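Long-range contacts in putative dehydrogenase (Amycolatopsis orientalis, PDB 5A9T), which acts as an imine reductase, using NADPH to reduce imines stereoselectively to amines: residues T9-G14 with T32-S37; R63-C68 with R87-V92; G115-A120 with E142-Y147. One frame throughout, in Å; residues are numbered along the deposited sequence.

Contact 1 of 3, residues T9-G14 with T32-S37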
loop_
_atom_site.group_PDB
_atom_site.type_symbol
_atom_site.label_atom_id
_atom_site.label_comp_id
_atom_site.label_asym_id
_atom_site.label_seq_id
_atom_site.Cartn_x
_atom_site.Cartn_y
_atom_site.Cartn_z
ATOM N N THR A 9 10.218 -31.752 -17.430
ATOM C CA THR A 9 8.929 -32.299 -17.280
ATOM C C THR A 9 8.072 -31.321 -16.490
ATOM O O THR A 9 8.516 -30.824 -15.439
ATOM C CB THR A 9 9.009 -33.631 -16.572
ATOM O OG1 THR A 9 9.640 -34.605 -17.420
ATOM C CG2 THR A 9 7.659 -34.166 -16.199
ATOM N N VAL A 10 6.818 -31.155 -16.881
ATOM C CA VAL A 10 5.817 -30.441 -16.080
ATOM C C VAL A 10 4.749 -31.411 -15.680
ATOM O O VAL A 10 4.087 -32.038 -16.557
ATOM C CB VAL A 10 5.240 -29.267 -16.879
ATOM C CG1 VAL A 10 4.131 -28.606 -16.045
ATOM C CG2 VAL A 10 6.294 -28.276 -17.270
ATOM N N ALA A 11 4.544 -31.613 -14.391
ATOM C CA ALA A 11 3.513 -32.415 -13.842
ATOM C C ALA A 11 2.410 -31.568 -13.237
ATOM O O ALA A 11 2.607 -30.879 -12.238
ATOM C CB ALA A 11 4.067 -33.349 -12.784
ATOM N N GLY A 12 1.240 -31.613 -13.822
ATOM C CA GLY A 12 0.148 -30.777 -13.407
ATOM C C GLY A 12 -0.168 -29.773 -14.488
ATOM O O GLY A 12 0.594 -28.900 -14.832
ATOM N N LEU A 13 -1.350 -29.914 -15.161
ATOM C CA LEU A 13 -1.738 -29.097 -16.297
ATOM C C LEU A 13 -3.045 -28.306 -16.057
ATOM O O LEU A 13 -3.777 -28.056 -17.074
ATOM C CB LEU A 13 -1.833 -29.902 -17.606
ATOM C CG LEU A 13 -0.558 -30.659 -17.968
ATOM C CD1 LEU A 13 -0.808 -31.509 -19.222
ATOM C CD2 LEU A 13 0.572 -29.665 -18.218
ATOM N N GLY A 14 -3.290 -27.907 -14.836
ATOM C CA GLY A 14 -4.249 -26.817 -14.591
ATOM C C GLY A 14 -3.828 -25.569 -15.330
ATOM O O GLY A 14 -2.839 -25.508 -16.100
ATOM N N THR A 32 8.178 -32.579 -21.607
ATOM C CA THR A 32 7.244 -33.691 -21.320
ATOM C C THR A 32 6.181 -33.270 -20.355
ATOM O O THR A 32 6.487 -32.646 -19.326
ATOM C CB THR A 32 7.970 -34.912 -20.841
ATOM O OG1 THR A 32 8.986 -35.309 -21.769
ATOM C CG2 THR A 32 7.086 -36.067 -20.454
ATOM N N VAL A 33 4.903 -33.566 -20.632
ATOM C CA VAL A 33 3.814 -33.136 -19.769
ATOM C C VAL A 33 3.016 -34.276 -19.232
ATOM O O VAL A 33 2.859 -35.318 -19.914
ATOM C CB VAL A 33 2.896 -32.092 -20.432
ATOM C CG1 VAL A 33 3.658 -30.888 -20.817
ATOM C CG2 VAL A 33 2.221 -32.665 -21.678
ATOM N N TRP A 34 2.535 -34.129 -18.011
ATOM C CA TRP A 34 1.731 -35.180 -17.316
ATOM C C TRP A 34 0.658 -34.472 -16.544
ATOM O O TRP A 34 0.841 -33.378 -15.980
ATOM C CB TRP A 34 2.542 -36.053 -16.409
ATOM C CG TRP A 34 1.787 -37.031 -15.575
ATOM C CD1 TRP A 34 1.494 -38.326 -15.919
ATOM C CD2 TRP A 34 1.179 -36.821 -14.297
ATOM N NE1 TRP A 34 0.793 -38.939 -14.878
ATOM C CE2 TRP A 34 0.534 -38.014 -13.917
ATOM C CE3 TRP A 34 1.014 -35.708 -13.473
ATOM C CZ2 TRP A 34 -0.095 -38.162 -12.678
ATOM C CZ3 TRP A 34 0.401 -35.888 -12.254
ATOM C CH2 TRP A 34 -0.198 -37.060 -11.896
ATOM N N ASN A 35 -0.501 -35.097 -16.548
ATOM C CA ASN A 35 -1.604 -34.681 -15.730
ATOM C C ASN A 35 -2.369 -35.886 -15.245
ATOM O O ASN A 35 -2.468 -36.849 -15.980
ATOM C CB ASN A 35 -2.503 -33.705 -16.493
ATOM C CG ASN A 35 -3.497 -32.997 -15.594
ATOM O OD1 ASN A 35 -4.784 -33.211 -15.764
ATOM N ND2 ASN A 35 -3.075 -32.175 -14.729
ATOM N N ARG A 36 -2.923 -35.783 -14.046
ATOM C CA ARG A 36 -3.738 -36.845 -13.496
ATOM C C ARG A 36 -4.883 -37.237 -14.463
ATOM O O ARG A 36 -5.074 -38.378 -14.691
ATOM C CB ARG A 36 -4.332 -36.396 -12.163
ATOM C CG ARG A 36 -3.417 -36.418 -10.936
ATOM N N SER A 37 -5.506 -36.268 -15.106
ATOM C CA SER A 37 -6.654 -36.440 -16.029
ATOM C C SER A 37 -6.215 -36.193 -17.438
ATOM O O SER A 37 -5.572 -35.191 -17.689
ATOM C CB SER A 37 -7.669 -35.314 -15.766
ATOM O OG SER A 37 -8.150 -35.410 -14.491
#
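Leu13 starts out toward strand 32-34, and with CG anti to the carbonyl carbon (chi1 -56°) its CD1 packs 3.9 Å from CB of Val33. CD2 touches the same CB, so the leucine fork straddles the valine's branch point and the two side chains meet at about a right angle. Nearer the backbone, Leu13 CG rests 3.6 Å from Trp34 O and against CB of Asn35. An alanine in place of Leu13 would probably leave a gap beside Val33 and Leu44 of helix 42-46. Trp34 has CG anti to its backbone N (chi1 174°), which sets CE3 of the indole 3.9 Å from Ala11 CB. Both strands belong to a beta-alpha-beta unit of the Rossmann fold, with helix 15-26 as the crossover. Three backbone bonds tie them in parallel: Val10 N to Thr32 O (2.9 Å), Trp34 N to Val10 O (3.0 Å) and an almost straight one, Gly12 N to Trp34 O (2.8 Å, 179°). Gly12, Gly14 and Gly17 fit the GxGxxG fingerprint; at Gly12 the backbone angles leave no room for a CB beside the carbonyl oxygen of Ala11, and Gly14 is the N-cap residue of helix 15-26. Leu13, Gly14, Asn35, Arg36 and Ser37 bind NADP+ in this protein, although this chain carries no NADP+ in the model. Thr9 and Thr32 lie side by side, OG1 of Thr9 being hydrogen-bonded to Ser62 OG and Ala58 O.

Contact 2 of 3, residues R63-C68 with R87-V92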
loop_
_atom_site.group_PDB
_atom_site.type_symbol
_atom_site.label_atom_id
_atom_site.label_comp_id
_atom_site.label_asym_id
_atom_site.label_seq_id
_atom_site.Cartn_x
_atom_site.Cartn_y
_atom_site.Cartn_z
ATOM N N ARG A 63 15.633 -34.608 -15.852
ATOM C CA ARG A 63 16.147 -34.443 -14.510
ATOM C C ARG A 63 15.299 -33.373 -13.754
ATOM O O ARG A 63 14.986 -33.552 -12.570
ATOM C CB ARG A 63 17.600 -34.055 -14.502
ATOM C CG ARG A 63 18.160 -33.616 -13.149
ATOM C CD ARG A 63 19.687 -33.453 -13.191
ATOM N NE ARG A 63 20.226 -32.656 -12.045
ATOM C CZ ARG A 63 20.376 -33.089 -10.831
ATOM N NH1 ARG A 63 20.014 -34.304 -10.429
ATOM N NH2 ARG A 63 20.907 -32.355 -9.865
ATOM N N LEU A 64 14.949 -32.298 -14.467
ATOM C CA LEU A 64 14.181 -31.182 -13.878
ATOM C C LEU A 64 12.704 -31.449 -14.006
ATOM O O LEU A 64 12.165 -31.581 -15.108
ATOM C CB LEU A 64 14.555 -29.867 -14.596
ATOM C CG LEU A 64 13.743 -28.656 -14.042
ATOM C CD1 LEU A 64 14.037 -28.408 -12.620
ATOM C CD2 LEU A 64 14.054 -27.475 -14.921
ATOM N N LEU A 65 12.064 -31.608 -12.850
ATOM C CA LEU A 65 10.626 -31.923 -12.732
ATOM C C LEU A 65 9.970 -30.698 -12.100
ATOM O O LEU A 65 10.176 -30.425 -10.925
ATOM C CB LEU A 65 10.370 -33.124 -11.882
ATOM C CG LEU A 65 11.260 -34.325 -12.235
ATOM C CD1 LEU A 65 11.152 -35.441 -11.163
ATOM C CD2 LEU A 65 11.048 -34.900 -13.651
ATOM N N VAL A 66 9.178 -29.975 -12.873
ATOM C CA VAL A 66 8.400 -28.812 -12.419
ATOM C C VAL A 66 7.021 -29.215 -12.039
ATOM O O VAL A 66 6.313 -29.822 -12.922
ATOM C CB VAL A 66 8.378 -27.760 -13.518
ATOM C CG1 VAL A 66 7.534 -26.563 -13.105
ATOM C CG2 VAL A 66 9.772 -27.217 -13.792
ATOM N N VAL A 67 6.655 -29.186 -10.760
ATOM C CA VAL A 67 5.427 -29.791 -10.270
ATOM C C VAL A 67 4.449 -28.645 -9.924
ATOM O O VAL A 67 4.817 -27.745 -9.143
ATOM C CB VAL A 67 5.699 -30.722 -9.129
ATOM C CG1 VAL A 67 4.387 -31.340 -8.650
ATOM C CG2 VAL A 67 6.645 -31.826 -9.511
ATOM N N CYS A 68 3.205 -28.724 -10.423
ATOM C CA CYS A 68 2.170 -27.725 -10.125
ATOM C C CYS A 68 0.825 -28.457 -10.082
ATOM O O CYS A 68 0.016 -28.418 -11.033
ATOM C CB CYS A 68 2.257 -26.627 -11.146
ATOM S SG CYS A 68 1.279 -25.169 -10.670
ATOM N N ARG A 87 15.094 -40.867 -7.789
ATOM C CA ARG A 87 16.481 -40.726 -7.375
ATOM C C ARG A 87 17.349 -40.077 -8.435
ATOM O O ARG A 87 17.299 -40.457 -9.606
ATOM C CB ARG A 87 17.065 -42.121 -7.039
ATOM C CG ARG A 87 18.415 -42.028 -6.376
ATOM C CD ARG A 87 18.874 -43.440 -5.903
ATOM N NE ARG A 87 17.967 -43.903 -4.816
ATOM C CZ ARG A 87 17.952 -43.471 -3.563
ATOM N NH1 ARG A 87 18.724 -42.489 -3.105
ATOM N NH2 ARG A 87 16.998 -43.949 -2.747
ATOM N N GLY A 88 18.116 -39.086 -8.050
ATOM C CA GLY A 88 18.914 -38.391 -8.942
ATOM C C GLY A 88 18.320 -37.368 -9.835
ATOM O O GLY A 88 18.934 -36.880 -10.773
ATOM N N ARG A 89 17.066 -37.064 -9.539
ATOM C CA ARG A 89 16.303 -35.982 -10.240
ATOM C C ARG A 89 16.023 -34.913 -9.273
ATOM O O ARG A 89 16.524 -34.886 -8.137
ATOM C CB ARG A 89 15.045 -36.584 -10.880
ATOM C CG ARG A 89 15.365 -37.789 -11.791
ATOM C CD ARG A 89 14.163 -38.338 -12.528
ATOM N NE ARG A 89 14.558 -39.574 -13.237
ATOM C CZ ARG A 89 15.136 -39.540 -14.421
ATOM N NH1 ARG A 89 15.265 -38.495 -15.165
ATOM N NH2 ARG A 89 15.662 -40.681 -14.913
ATOM N N VAL A 90 15.394 -33.827 -9.778
ATOM C CA VAL A 90 15.125 -32.566 -9.013
ATOM C C VAL A 90 13.676 -32.227 -9.151
ATOM O O VAL A 90 13.145 -32.201 -10.273
ATOM C CB VAL A 90 16.026 -31.460 -9.558
ATOM C CG1 VAL A 90 15.610 -30.104 -9.044
ATOM C CG2 VAL A 90 17.489 -31.798 -9.268
ATOM N N VAL A 91 13.037 -31.882 -8.037
ATOM C CA VAL A 91 11.639 -31.379 -8.002
ATOM C C VAL A 91 11.695 -29.907 -7.682
ATOM O O VAL A 91 12.243 -29.505 -6.648
ATOM C CB VAL A 91 10.841 -32.160 -7.003
ATOM C CG1 VAL A 91 9.532 -31.394 -6.707
ATOM C CG2 VAL A 91 10.553 -33.613 -7.497
ATOM N N VAL A 92 11.072 -29.097 -8.540
ATOM C CA VAL A 92 10.735 -27.709 -8.288
ATOM C C VAL A 92 9.247 -27.671 -8.106
ATOM O O VAL A 92 8.479 -27.836 -9.075
ATOM C CB VAL A 92 11.222 -26.811 -9.379
ATOM C CG1 VAL A 92 10.840 -25.345 -9.111
ATOM C CG2 VAL A 92 12.708 -26.869 -9.558
HETATM O O HOH W 1 19.478 -35.249 -7.432
#
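Leu65 and Val90 lie at the heart of two parallel strands whose backbones are laced by four hydrogen bonds. Leu65 N donates a hydrogen bond to Val90 O (2.9 Å), and the next rung is nearly straight, Val92 N to Leu65 O at 170°. Val90 N to Arg63 O and Val67 N to Val92 O close the two ends of the ladder. This buried part is tight: Leu65 CB sits 3.3 Å from Val90 O, and on the sheet face of Leu64, Val66, Val90 and Val92 the CD1 methyl of Leu64 reaches 3.7 Å from Val92 CG2. On the other face Val91 touches Leu65 with CG2 and Val67 with CG1. The pair extends the Rossmann sheet from strand 64-67 to strand 90-93.

Toward the strand beginnings the contact opens to solvent. Arg63, with CG anti to its backbone N (chi1 169°) and its chain extended to NE, lays its guanidinium over Val90, so that CG2 of the valine stands 3.4 Å above the centre of the Arg63 guanidinium plane. At the edge of that group NH1 makes a weak bond to Gly88 O (2.8 Å, 129°), and a water bridges Arg63 NH1 to Arg89 O. Arg89 stays at this end, its CB against Arg63 O, while its guanidinium holds Ala85 O through NE and Ser62 O through NH1. Since Glu146 of helix 141-152 forms a salt bridge with NE of Arg63, the arginine's charge is probably balanced by that carboxylate, which together with the methyl of Val90 and the weak bond to Gly88 O is likely to limit how the flat group can turn.

Contact 3 of 3, residues G115-A120 with E142-Y147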
loop_
_atom_site.group_PDB
_atom_site.type_symbol
_atom_site.label_atom_id
_atom_site.label_comp_id
_atom_site.label_asym_id
_atom_site.label_seq_id
_atom_site.Cartn_x
_atom_site.Cartn_y
_atom_site.Cartn_z
ATOM N N GLY A 115 16.596 -33.814 -5.379
ATOM C CA GLY A 115 16.821 -32.392 -4.997
ATOM C C GLY A 115 15.487 -31.691 -4.959
ATOM O O GLY A 115 14.521 -32.125 -5.625
ATOM N N TYR A 116 15.445 -30.616 -4.185
ATOM C CA TYR A 116 14.168 -29.988 -3.973
ATOM C C TYR A 116 14.267 -28.488 -3.882
ATOM O O TYR A 116 15.107 -27.999 -3.122
ATOM C CB TYR A 116 13.493 -30.535 -2.690
ATOM C CG TYR A 116 12.114 -30.064 -2.510
ATOM C CD1 TYR A 116 10.979 -30.673 -3.122
ATOM C CD2 TYR A 116 11.860 -28.902 -1.720
ATOM C CE1 TYR A 116 9.675 -30.149 -2.985
ATOM C CE2 TYR A 116 10.541 -28.457 -1.580
ATOM C CZ TYR A 116 9.522 -28.990 -2.134
ATOM O OH TYR A 116 8.169 -28.621 -2.077
ATOM N N LEU A 117 13.431 -27.778 -4.607
ATOM C CA LEU A 117 13.274 -26.315 -4.461
ATOM C C LEU A 117 11.775 -26.060 -4.435
ATOM O O LEU A 117 10.996 -26.618 -5.202
ATOM C CB LEU A 117 14.084 -25.636 -5.637
ATOM C CG LEU A 117 14.270 -24.187 -5.596
ATOM C CD1 LEU A 117 15.175 -23.820 -4.416
ATOM C CD2 LEU A 117 14.759 -23.721 -6.950
ATOM N N ASP A 118 11.336 -25.149 -3.533
ATOM C CA ASP A 118 9.939 -24.771 -3.446
ATOM C C ASP A 118 9.837 -23.344 -4.069
ATOM O O ASP A 118 10.756 -22.515 -3.895
ATOM C CB ASP A 118 9.505 -24.739 -1.969
ATOM C CG ASP A 118 8.027 -24.976 -1.847
ATOM O OD1 ASP A 118 7.429 -26.116 -2.032
ATOM O OD2 ASP A 118 7.263 -23.938 -1.706
ATOM N N GLY A 119 8.757 -23.121 -4.800
ATOM C CA GLY A 119 8.628 -21.799 -5.358
ATOM C C GLY A 119 7.218 -21.284 -5.285
ATOM O O GLY A 119 6.240 -22.049 -5.338
ATOM N N ALA A 120 7.132 -19.962 -5.256
ATOM C CA ALA A 120 5.855 -19.270 -5.222
ATOM C C ALA A 120 5.753 -18.345 -6.430
ATOM O O ALA A 120 6.618 -17.469 -6.654
ATOM C CB ALA A 120 5.724 -18.454 -3.917
ATOM N N GLU A 142 22.070 -25.152 -4.256
ATOM C CA GLU A 142 22.706 -25.861 -5.396
ATOM C C GLU A 142 21.768 -26.092 -6.520
ATOM O O GLU A 142 22.097 -25.886 -7.687
ATOM C CB GLU A 142 23.268 -27.230 -4.914
ATOM C CG GLU A 142 24.422 -27.163 -3.921
ATOM C CD GLU A 142 24.056 -26.546 -2.570
ATOM O OE1 GLU A 142 22.956 -26.832 -1.970
ATOM O OE2 GLU A 142 24.844 -25.676 -2.214
ATOM N N VAL A 143 20.535 -26.487 -6.178
ATOM C CA VAL A 143 19.513 -26.665 -7.181
ATOM C C VAL A 143 19.178 -25.360 -7.900
ATOM O O VAL A 143 19.035 -25.259 -9.067
ATOM C CB VAL A 143 18.148 -27.349 -6.719
ATOM C CG1 VAL A 143 17.035 -27.269 -7.709
ATOM C CG2 VAL A 143 18.399 -28.792 -6.209
ATOM N N PHE A 144 19.006 -24.317 -7.073
ATOM C CA PHE A 144 18.790 -23.048 -7.628
ATOM C C PHE A 144 19.910 -22.617 -8.625
ATOM O O PHE A 144 19.603 -22.163 -9.701
ATOM C CB PHE A 144 18.584 -21.929 -6.511
ATOM C CG PHE A 144 18.247 -20.575 -7.023
ATOM C CD1 PHE A 144 16.959 -20.256 -7.309
ATOM C CD2 PHE A 144 19.220 -19.627 -7.184
ATOM C CE1 PHE A 144 16.596 -19.012 -7.757
ATOM C CE2 PHE A 144 18.913 -18.409 -7.735
ATOM C CZ PHE A 144 17.594 -18.086 -8.009
ATOM N N GLU A 145 21.156 -22.750 -8.166
ATOM C CA GLU A 145 22.253 -22.424 -9.082
ATOM C C GLU A 145 22.254 -23.252 -10.368
ATOM O O GLU A 145 22.484 -22.727 -11.449
ATOM C CB GLU A 145 23.618 -22.525 -8.376
ATOM C CG GLU A 145 23.826 -21.392 -7.368
ATOM C CD GLU A 145 23.667 -19.975 -8.009
ATOM O OE1 GLU A 145 24.341 -19.715 -9.050
ATOM O OE2 GLU A 145 22.833 -19.135 -7.532
ATOM N N GLU A 146 21.953 -24.538 -10.257
ATOM C CA GLU A 146 21.892 -25.410 -11.397
ATOM C C GLU A 146 20.917 -25.004 -12.455
ATOM O O GLU A 146 21.131 -25.052 -13.646
ATOM C CB GLU A 146 21.671 -26.887 -10.910
ATOM C CG GLU A 146 21.798 -27.903 -12.048
ATOM C CD GLU A 146 21.637 -29.305 -11.546
ATOM O OE1 GLU A 146 21.382 -29.572 -10.369
ATOM O OE2 GLU A 146 21.724 -30.246 -12.406
ATOM N N TYR A 147 19.711 -24.557 -11.992
ATOM C CA TYR A 147 18.636 -24.326 -12.837
ATOM C C TYR A 147 18.116 -22.891 -12.971
ATOM O O TYR A 147 17.182 -22.701 -13.661
ATOM C CB TYR A 147 17.452 -25.296 -12.471
ATOM C CG TYR A 147 17.798 -26.747 -12.876
ATOM C CD1 TYR A 147 17.864 -27.100 -14.204
ATOM C CD2 TYR A 147 18.005 -27.683 -11.913
ATOM C CE1 TYR A 147 18.216 -28.399 -14.574
ATOM C CE2 TYR A 147 18.344 -28.974 -12.299
ATOM C CZ TYR A 147 18.393 -29.316 -13.606
ATOM O OH TYR A 147 18.724 -30.621 -13.950
#
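Val143 and Leu117 form the centre of a purely apolar helix-on-sheet contact, in which helix 141-152 lies across strand 115-121 of the Rossmann domain. This helix is the crossover of a beta-alpha-beta unit between strands 134-139 and 156-161, and it reaches back over the sheet to the beginning of strand 115-121. The two segments run at 82° to each other with their axes 8.3 Å apart at closest, and no hydrogen bond links them.

Val143 acts through both methyls. CG1, anti to the backbone N (chi1 168°), meets Leu117 CB at 4.0 Å, whereas CG2 settles over the strand backbone, 4.1 Å from Gly115 CA and close to Tyr116 N. A CB on residue 115 would collide with that CG2, so the missing side chain of Gly115 is what lets the valine come down on the backbone. Leu117, its CG anti to its own backbone N (chi1 -170°), extends the contact to the next residue of the helix: its CD2 approaches Phe144 CD1 at 4.1 Å, near the plane of the ring and at its edge. The ring of Phe144 also meets that of His159, in the strand that follows the helix.

Tyr116 points away from helix 141-152 and packs on helix 99-111, beneath the opposite side of the sheet. There its hydroxyl donates to Asp118 OD1 at 2.6 Å, using the anti lone pair of that carboxylate oxygen, which also bonds to Ser96 OG.

How the contacts relate
All three contacts involve one sheet of the Rossmann domain and follow one another along the chain. Contacts 1 and 2 are strand pairs held by backbone hydrogen bonds, and they adjoin: Thr9 O accepts from Val66 N, probably a hydrogen bond, at 2.8 Å. Contact 3 is instead a helix laid on that sheet, held by apolar side chains alone; it meets contact 2 where Val90 CG1 packs 3.4 Å from Val143 CG1. All are mainly buried, but contact 2 has an exposed polar end, where Arg63 bridges to the helix of contact 3. Contact 1 alone contains NADP+-binding residues, and contacts 1 and 3 do not touch.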